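Local coordinates for 178aa long hypothetical molybdenum cofactor biosynthesis protein B (Sulfolobus tokodaii, PDB 3IWT), which probably takes part in molybdenum cofactor biosynthesis, as a MoaB-family protein with a probable molybdopterin-binding domain, at residues N17-T22 with G58-P63; V82-S87 with I146-P151. All coordinates share one frame; numbering follows the deposited sequence.

Contact 1 of 2, residues N17-T22 with G58-P63; sequences NFYVIT and GYSLVP
Four backbone hydrogen bonds lace strand 17-22 to strand 58-62 in parallel register. Val20 and Thr22 each donate their N-H and accept another at their own O. The shortest, Thr22 N to Ser60 O at 2.8 Å, runs nearly along the C=O axis; Val20 N instead meets Gly58 O (3.0 Å) from above the carbonyl plane.

On the face of Tyr19 and Ile21, the Tyr19 ring does the packing. With CG anti to the backbone N (chi1 -165°), it lies over the Gly58 backbone, and Gly58 CA makes a CH-pi contact 4.0 Å from the ring centroid. A water bridges Tyr19 OH (2.6 Å) and Ser60 OG (2.9 Å). An alanine replacing this tyrosine removes ring and hydroxyl, and would probably leave Gly58 less well covered and the water held by Ser60 OG alone of the two hydroxyls.

On the other face, Val20 CB meets Tyr59 CD1 at 4.1 Å, and Thr22 CG2 lies alongside Leu61 CD1 at 3.6 Å. Thr22 OG1 sits at the Tyr59 ring edge, and its hydrogen bond goes to Asp39 OD2, which Tyr59 OH shares.

Helices 25-32 and 40-51 link the strands in a beta-alpha-beta crossover, Lys46 making a cation-pi contact with Tyr59; helix 66-77, following strand 55-62, packs on Tyr19, Ile21 and Ser60, and strand 84-88 lies beyond strand 17-23.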
ATOM      1  N   ASN A  17     -13.626   4.425  30.276  1.00 45.76           N
ATOM      2  CA  ASN A  17     -14.926   4.602  29.613  1.00 45.25           C
ATOM      3  C   ASN A  17     -14.968   3.917  28.233  1.00 44.44           C
ATOM      4  O   ASN A  17     -14.134   4.189  27.343  1.00 44.07           O
ATOM      5  CB  ASN A  17     -15.229   6.080  29.427  1.00 44.90           C
ATOM      6  CG  ASN A  17     -15.324   6.858  30.734  1.00 44.48           C
ATOM      7  OD1 ASN A  17     -14.906   8.018  30.797  1.00 47.77           O
ATOM      8  ND2 ASN A  17     -15.919   6.274  31.733  1.00 38.72           N
ATOM      9  N   PHE A  18     -15.953   3.050  28.046  1.00 44.34           N
ATOM     10  CA  PHE A  18     -16.064   2.221  26.840  1.00 44.18           C
ATOM     11  C   PHE A  18     -17.335   2.573  26.087  1.00 44.31           C
ATOM     12  O   PHE A  18     -18.365   2.867  26.703  1.00 45.26           O
ATOM     13  CB  PHE A  18     -16.103   0.735  27.211  1.00 44.66           C
ATOM     14  CG  PHE A  18     -14.782   0.181  27.659  1.00 44.39           C
ATOM     15  CD1 PHE A  18     -14.284   0.499  28.898  1.00 45.45           C
ATOM     16  CD2 PHE A  18     -14.025  -0.639  26.812  1.00 46.79           C
ATOM     17  CE1 PHE A  18     -13.078  -0.006  29.343  1.00 46.84           C
ATOM     18  CE2 PHE A  18     -12.799  -1.163  27.247  1.00 46.63           C
ATOM     19  CZ  PHE A  18     -12.319  -0.817  28.508  1.00 44.38           C
ATOM     20  N   TYR A  19     -17.254   2.534  24.754  1.00 43.72           N
ATOM     21  CA  TYR A  19     -18.412   2.636  23.886  1.00 43.43           C
ATOM     22  C   TYR A  19     -18.528   1.322  23.107  1.00 43.22           C
ATOM     23  O   TYR A  19     -17.543   0.849  22.518  1.00 43.50           O
ATOM     24  CB  TYR A  19     -18.229   3.799  22.915  1.00 43.78           C
ATOM     25  CG  TYR A  19     -19.473   4.243  22.200  1.00 43.45           C
ATOM     26  CD1 TYR A  19     -20.041   5.481  22.483  1.00 44.47           C
ATOM     27  CD2 TYR A  19     -20.061   3.453  21.229  1.00 43.69           C
ATOM     28  CE1 TYR A  19     -21.157   5.933  21.799  1.00 45.35           C
ATOM     29  CE2 TYR A  19     -21.196   3.865  20.571  1.00 43.92           C
ATOM     30  CZ  TYR A  19     -21.736   5.115  20.855  1.00 45.92           C
ATOM     31  OH  TYR A  19     -22.834   5.552  20.170  1.00 43.85           O
ATOM     32  N   VAL A  20     -19.731   0.750  23.082  1.00 42.96           N
ATOM     33  CA  VAL A  20     -19.922  -0.591  22.521  1.00 43.32           C
ATOM     34  C   VAL A  20     -20.752  -0.493  21.240  1.00 43.25           C
ATOM     35  O   VAL A  20     -21.814   0.122  21.241  1.00 43.95           O
ATOM     36  CB  VAL A  20     -20.607  -1.556  23.516  1.00 43.24           C
ATOM     37  CG1 VAL A  20     -20.782  -2.961  22.912  1.00 43.46           C
ATOM     38  CG2 VAL A  20     -19.802  -1.649  24.815  1.00 44.49           C
ATOM     39  N   ILE A  21     -20.285  -1.126  20.172  1.00 42.23           N
ATOM     40  CA  ILE A  21     -21.001  -1.079  18.892  1.00 42.78           C
ATOM     41  C   ILE A  21     -21.309  -2.487  18.402  1.00 42.74           C
ATOM     42  O   ILE A  21     -20.404  -3.318  18.224  1.00 43.85           O
ATOM     43  CB  ILE A  21     -20.213  -0.309  17.812  1.00 42.88           C
ATOM     44  CG1 ILE A  21     -19.862   1.108  18.274  1.00 42.54           C
ATOM     45  CG2 ILE A  21     -20.991  -0.277  16.456  1.00 42.38           C
ATOM     46  CD1 ILE A  21     -18.936   1.856  17.286  1.00 41.09           C
ATOM     47  N   THR A  22     -22.579  -2.777  18.174  1.00 42.24           N
ATOM     48  CA  THR A  22     -22.949  -4.099  17.659  1.00 43.20           C
ATOM     49  C   THR A  22     -23.230  -3.961  16.177  1.00 43.70           C
ATOM     50  O   THR A  22     -24.006  -3.110  15.782  1.00 43.50           O
ATOM     51  CB  THR A  22     -24.150  -4.689  18.433  1.00 43.20           C
ATOM     52  OG1 THR A  22     -23.733  -4.943  19.771  1.00 44.29           O
ATOM     53  CG2 THR A  22     -24.652  -5.995  17.779  1.00 41.78           C
ATOM     54  N   GLY A  58     -21.672   4.582  26.096  1.00 46.88           N
ATOM     55  CA  GLY A  58     -22.590   4.593  24.980  1.00 46.65           C
ATOM     56  C   GLY A  58     -22.652   3.275  24.252  1.00 46.30           C
ATOM     57  O   GLY A  58     -21.812   2.394  24.473  1.00 45.96           O
ATOM     58  N   TYR A  59     -23.670   3.140  23.410  1.00 46.43           N
ATOM     59  CA  TYR A  59     -23.924   1.898  22.664  1.00 46.76           C
ATOM     60  C   TYR A  59     -24.691   2.205  21.400  1.00 46.43           C
ATOM     61  O   TYR A  59     -25.553   3.091  21.394  1.00 45.93           O
ATOM     62  CB  TYR A  59     -24.737   0.928  23.526  1.00 48.33           C
ATOM     63  CG  TYR A  59     -25.333  -0.277  22.787  1.00 49.28           C
ATOM     64  CD1 TYR A  59     -24.533  -1.349  22.380  1.00 49.95           C
ATOM     65  CD2 TYR A  59     -26.710  -0.365  22.554  1.00 52.74           C
ATOM     66  CE1 TYR A  59     -25.073  -2.453  21.713  1.00 49.71           C
ATOM     67  CE2 TYR A  59     -27.266  -1.479  21.899  1.00 52.29           C
ATOM     68  CZ  TYR A  59     -26.444  -2.512  21.479  1.00 51.68           C
ATOM     69  OH  TYR A  59     -27.015  -3.608  20.847  1.00 52.30           O
ATOM     70  N   SER A  60     -24.383   1.490  20.326  1.00 45.79           N
ATOM     71  CA  SER A  60     -25.152   1.609  19.107  1.00 46.15           C
ATOM     72  C   SER A  60     -25.222   0.276  18.373  1.00 46.30           C
ATOM     73  O   SER A  60     -24.366  -0.606  18.563  1.00 46.62           O
ATOM     74  CB  SER A  60     -24.572   2.699  18.204  1.00 47.38           C
ATOM     75  OG  SER A  60     -23.251   2.383  17.821  1.00 49.01           O
ATOM     76  N   LEU A  61     -26.258   0.131  17.558  1.00 45.39           N
ATOM     77  CA  LEU A  61     -26.478  -1.068  16.779  1.00 45.15           C
ATOM     78  C   LEU A  61     -26.665  -0.650  15.340  1.00 44.87           C
ATOM     79  O   LEU A  61     -27.480   0.221  15.046  1.00 44.42           O
ATOM     80  CB  LEU A  61     -27.698  -1.824  17.303  1.00 45.11           C
ATOM     81  CG  LEU A  61     -28.305  -2.941  16.441  1.00 45.33           C
ATOM     82  CD1 LEU A  61     -27.316  -4.039  16.256  1.00 45.32           C
ATOM     83  CD2 LEU A  61     -29.616  -3.463  17.046  1.00 45.20           C
ATOM     84  N   VAL A  62     -25.878  -1.256  14.454  1.00 44.48           N
ATOM     85  CA  VAL A  62     -25.873  -0.923  13.026  1.00 43.63           C
ATOM     86  C   VAL A  62     -25.822  -2.216  12.202  1.00 43.43           C
ATOM     87  O   VAL A  62     -25.357  -3.245  12.706  1.00 42.45           O
ATOM     88  CB  VAL A  62     -24.698   0.026  12.660  1.00 43.60           C
ATOM     89  CG1 VAL A  62     -24.907   1.431  13.308  1.00 41.55           C
ATOM     90  CG2 VAL A  62     -23.328  -0.568  13.027  1.00 44.30           C
ATOM     91  N   PRO A  63     -26.271  -2.169  10.936  1.00 43.79           N
ATOM     92  CA  PRO A  63     -26.139  -3.314  10.044  1.00 44.18           C
ATOM     93  C   PRO A  63     -24.765  -3.338   9.341  1.00 43.93           C
ATOM     94  O   PRO A  63     -23.934  -2.440   9.571  1.00 43.98           O
ATOM     95  CB  PRO A  63     -27.251  -3.060   9.030  1.00 44.38           C
ATOM     96  CG  PRO A  63     -27.239  -1.610   8.854  1.00 44.89           C
ATOM     97  CD  PRO A  63     -26.880  -1.026  10.226  1.00 45.16           C
TER
HETATM   98  O   HOH W   1     -22.277   5.092  17.684  1.00 37.91           O

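Contact 2 of 2, residues V82-S87 with I146-P151; sequences VDVIIS and IVYLLP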
ATOM      1  N   VAL A  82     -14.924   9.140  25.871  1.00 44.22           N
ATOM      2  CA  VAL A  82     -14.683   7.750  25.443  1.00 43.40           C
ATOM      3  C   VAL A  82     -13.184   7.446  25.453  1.00 43.31           C
ATOM      4  O   VAL A  82     -12.396   8.184  24.859  1.00 44.09           O
ATOM      5  CB  VAL A  82     -15.306   7.450  24.044  1.00 43.55           C
ATOM      6  CG1 VAL A  82     -14.813   6.086  23.501  1.00 42.96           C
ATOM      7  CG2 VAL A  82     -16.838   7.489  24.115  1.00 42.48           C
ATOM      8  N   ASP A  83     -12.789   6.362  26.122  1.00 43.42           N
ATOM      9  CA  ASP A  83     -11.390   5.895  26.081  1.00 43.05           C
ATOM     10  C   ASP A  83     -11.164   4.774  25.069  1.00 42.60           C
ATOM     11  O   ASP A  83     -10.127   4.716  24.391  1.00 42.94           O
ATOM     12  CB  ASP A  83     -10.932   5.430  27.468  1.00 42.80           C
ATOM     13  CG  ASP A  83     -11.032   6.514  28.509  1.00 44.44           C
ATOM     14  OD1 ASP A  83     -10.541   7.621  28.247  1.00 44.86           O
ATOM     15  OD2 ASP A  83     -11.602   6.266  29.597  1.00 42.43           O
ATOM     16  N   VAL A  84     -12.130   3.866  24.987  1.00 42.64           N
ATOM     17  CA  VAL A  84     -11.996   2.662  24.180  1.00 42.59           C
ATOM     18  C   VAL A  84     -13.351   2.400  23.497  1.00 42.73           C
ATOM     19  O   VAL A  84     -14.426   2.551  24.123  1.00 42.84           O
ATOM     20  CB  VAL A  84     -11.639   1.419  25.050  1.00 41.57           C
ATOM     21  CG1 VAL A  84     -11.434   0.158  24.183  1.00 41.47           C
ATOM     22  CG2 VAL A  84     -10.426   1.673  25.967  1.00 41.33           C
ATOM     23  N   ILE A  85     -13.274   1.978  22.244  1.00 42.80           N
ATOM     24  CA  ILE A  85     -14.423   1.538  21.467  1.00 42.72           C
ATOM     25  C   ILE A  85     -14.235   0.052  21.182  1.00 42.96           C
ATOM     26  O   ILE A  85     -13.173  -0.354  20.702  1.00 42.48           O
ATOM     27  CB  ILE A  85     -14.549   2.299  20.128  1.00 43.10           C
ATOM     28  CG1 ILE A  85     -14.702   3.809  20.366  1.00 43.13           C
ATOM     29  CG2 ILE A  85     -15.733   1.724  19.287  1.00 43.51           C
ATOM     30  CD1 ILE A  85     -14.478   4.719  19.121  1.00 42.03           C
ATOM     31  N   ILE A  86     -15.278  -0.732  21.447  1.00 42.30           N
ATOM     32  CA  ILE A  86     -15.290  -2.152  21.128  1.00 42.56           C
ATOM     33  C   ILE A  86     -16.497  -2.454  20.249  1.00 42.81           C
ATOM     34  O   ILE A  86     -17.648  -2.127  20.588  1.00 42.66           O
ATOM     35  CB  ILE A  86     -15.327  -3.035  22.394  1.00 42.87           C
ATOM     36  CG1 ILE A  86     -14.148  -2.726  23.335  1.00 42.28           C
ATOM     37  CG2 ILE A  86     -15.346  -4.556  22.002  1.00 42.41           C
ATOM     38  CD1 ILE A  86     -14.143  -3.581  24.630  1.00 41.86           C
ATOM     39  N   SER A  87     -16.236  -3.062  19.096  1.00 42.71           N
ATOM     40  CA  SER A  87     -17.329  -3.510  18.250  1.00 42.79           C
ATOM     41  C   SER A  87     -17.376  -5.016  18.206  1.00 42.49           C
ATOM     42  O   SER A  87     -16.344  -5.694  18.336  1.00 43.40           O
ATOM     43  CB  SER A  87     -17.247  -2.921  16.830  1.00 42.27           C
ATOM     44  OG  SER A  87     -16.112  -3.415  16.116  1.00 43.31           O
ATOM     45  N   ILE A 146      -8.450   3.810  21.937  1.00 44.30           N
ATOM     46  CA  ILE A 146      -8.155   2.473  21.464  1.00 44.05           C
ATOM     47  C   ILE A 146      -9.444   1.918  20.844  1.00 43.35           C
ATOM     48  O   ILE A 146     -10.555   2.216  21.296  1.00 42.54           O
ATOM     49  CB  ILE A 146      -7.706   1.552  22.623  1.00 44.76           C
ATOM     50  CG1 ILE A 146      -6.572   2.206  23.440  1.00 45.23           C
ATOM     51  CG2 ILE A 146      -7.297   0.153  22.095  1.00 43.93           C
ATOM     52  CD1 ILE A 146      -5.407   2.802  22.606  1.00 43.97           C
ATOM     53  N   VAL A 147      -9.293   1.119  19.797  1.00 42.50           N
ATOM     54  CA  VAL A 147     -10.434   0.533  19.127  1.00 42.60           C
ATOM     55  C   VAL A 147     -10.182  -0.959  18.956  1.00 42.24           C
ATOM     56  O   VAL A 147      -9.115  -1.338  18.477  1.00 42.09           O
ATOM     57  CB  VAL A 147     -10.667   1.169  17.734  1.00 43.17           C
ATOM     58  CG1 VAL A 147     -11.836   0.468  17.018  1.00 43.41           C
ATOM     59  CG2 VAL A 147     -10.867   2.730  17.833  1.00 42.22           C
ATOM     60  N   TYR A 148     -11.154  -1.787  19.357  1.00 42.54           N
ATOM     61  CA  TYR A 148     -11.083  -3.235  19.176  1.00 42.66           C
ATOM     62  C   TYR A 148     -12.253  -3.652  18.297  1.00 42.75           C
ATOM     63  O   TYR A 148     -13.407  -3.359  18.613  1.00 43.48           O
ATOM     64  CB  TYR A 148     -11.140  -3.989  20.497  1.00 43.09           C
ATOM     65  CG  TYR A 148      -9.955  -3.801  21.431  1.00 41.99           C
ATOM     66  CD1 TYR A 148      -8.823  -4.587  21.308  1.00 42.20           C
ATOM     67  CD2 TYR A 148      -9.994  -2.861  22.478  1.00 42.97           C
ATOM     68  CE1 TYR A 148      -7.742  -4.427  22.187  1.00 44.06           C
ATOM     69  CE2 TYR A 148      -8.919  -2.684  23.332  1.00 42.00           C
ATOM     70  CZ  TYR A 148      -7.802  -3.486  23.209  1.00 43.90           C
ATOM     71  OH  TYR A 148      -6.741  -3.317  24.087  1.00 43.27           O
ATOM     72  N   LEU A 149     -11.938  -4.322  17.190  1.00 41.84           N
ATOM     73  CA  LEU A 149     -12.930  -4.848  16.279  1.00 41.90           C
ATOM     74  C   LEU A 149     -13.017  -6.350  16.472  1.00 42.36           C
ATOM     75  O   LEU A 149     -12.151  -7.104  16.022  1.00 40.96           O
ATOM     76  CB  LEU A 149     -12.555  -4.524  14.823  1.00 42.13           C
ATOM     77  CG  LEU A 149     -12.191  -3.084  14.464  1.00 40.95           C
ATOM     78  CD1 LEU A 149     -11.776  -2.988  12.954  1.00 41.05           C
ATOM     79  CD2 LEU A 149     -13.350  -2.107  14.826  1.00 40.84           C
ATOM     80  N   LEU A 150     -14.071  -6.793  17.153  1.00 42.25           N
ATOM     81  CA  LEU A 150     -14.209  -8.190  17.541  1.00 42.44           C
ATOM     82  C   LEU A 150     -15.208  -8.971  16.685  1.00 42.86           C
ATOM     83  O   LEU A 150     -16.101  -8.384  16.095  1.00 42.12           O
ATOM     84  CB  LEU A 150     -14.617  -8.286  19.008  1.00 41.63           C
ATOM     85  CG  LEU A 150     -13.731  -7.552  20.031  1.00 41.68           C
ATOM     86  CD1 LEU A 150     -14.241  -7.794  21.524  1.00 39.28           C
ATOM     87  CD2 LEU A 150     -12.207  -7.945  19.827  1.00 40.95           C
ATOM     88  N   PRO A 151     -15.099 -10.311  16.688  1.00 43.50           N
ATOM     89  CA  PRO A 151     -16.113 -11.116  15.983  1.00 44.11           C
ATOM     90  C   PRO A 151     -17.541 -11.050  16.552  1.00 44.24           C
ATOM     91  O   PRO A 151     -17.778 -10.540  17.678  1.00 43.81           O
ATOM     92  CB  PRO A 151     -15.571 -12.548  16.073  1.00 44.30           C
ATOM     93  CG  PRO A 151     -14.090 -12.388  16.448  1.00 44.56           C
ATOM     94  CD  PRO A 151     -14.081 -11.169  17.335  1.00 43.90           C
TER
HETATM   95  O   HOH W   2     -16.487  -5.791  15.009  1.00 25.72           O
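Ile85 O is held by one hydrogen bond, 2.8 Å from Tyr148 N and nearly along the C=O axis, and by one weaker CA-H...O contact from Val147 CA; Ile146 O and Tyr148 O are held in the same way. Five backbone hydrogen bonds run the length of this parallel pair, from Ile146 N on Asp83 O to Leu150 N on Ser87 O. The last is the most bent (152° at the hydrogen), its donor lifted out of the carbonyl plane, and Leu150 CB presses in to 3.2 Å from Ser87 O.

Tyr148 carries the side-chain packing on one face. Its CG is anti to the carbonyl carbon (chi1 -67°), and Val84 CG1 comes in at the ring edge, in plane, 3.8 Å from Tyr148 CD2. Farther along, the side chains of Ile86 and Leu150 cross obliquely, with Ile86 CG2 3.5 Å from Leu150 CD1, tighter than usual for two carbons. Helix 154-176 packs on Val84, Tyr148 and Leu150, while Tyr148 OH reaches out to hydrogen-bond Tyr133 OH of the second subunit.

On the reverse face Ile85 and Val147 lie next to Ser87 and Leu149, with Phe73 of helix 66-77 against the last three. Ser87 OG, in the crowded position between its backbone N and carbonyl carbon, touches Leu149 CD2 at 3.3 Å. It donates to a water (2.6 Å from Ser87 OG) that in turn donates to Leu150 O at 2.8 Å.

The chemistry is that of a buried parallel strand pair: the backbone supplies the direct polar bonds, and mostly branched apolar side chains pack together, with the Tyr148 ring on one face and Ser87 on the other. Polar side-chain ends look elsewhere: Ser87 to the water shared with Leu150 O at the C-terminal end of strand 145-150, Tyr148 to the partner subunit, and the Asp83 carboxylate to Asn17 N and Arg177.

In the fold
Contacts 1 and 2 are neighbouring joints of one mixed sheet, their centres about 9 Å apart. Strand 17-23 of contact 1 and strand 84-88 of contact 2 are neighbours in the sheet; the bond from Ile21 N to Ile86 O joins the two ladders, and Asn17 N meets the Asp83 carboxylate at the start. Both are buried, but contact 2 is the deeper, in mid-sheet, with every touching residue buried; contact 1 ends on strand 55-62, outermost within the chain, where several residues are partly exposed. Accordingly, contact 1 mixes in hydroxyls, glycine and an aspartate partner, whereas contact 2 is mostly aliphatic. Helix 66-77 packs against both, and contact 2 alone reaches the second subunit.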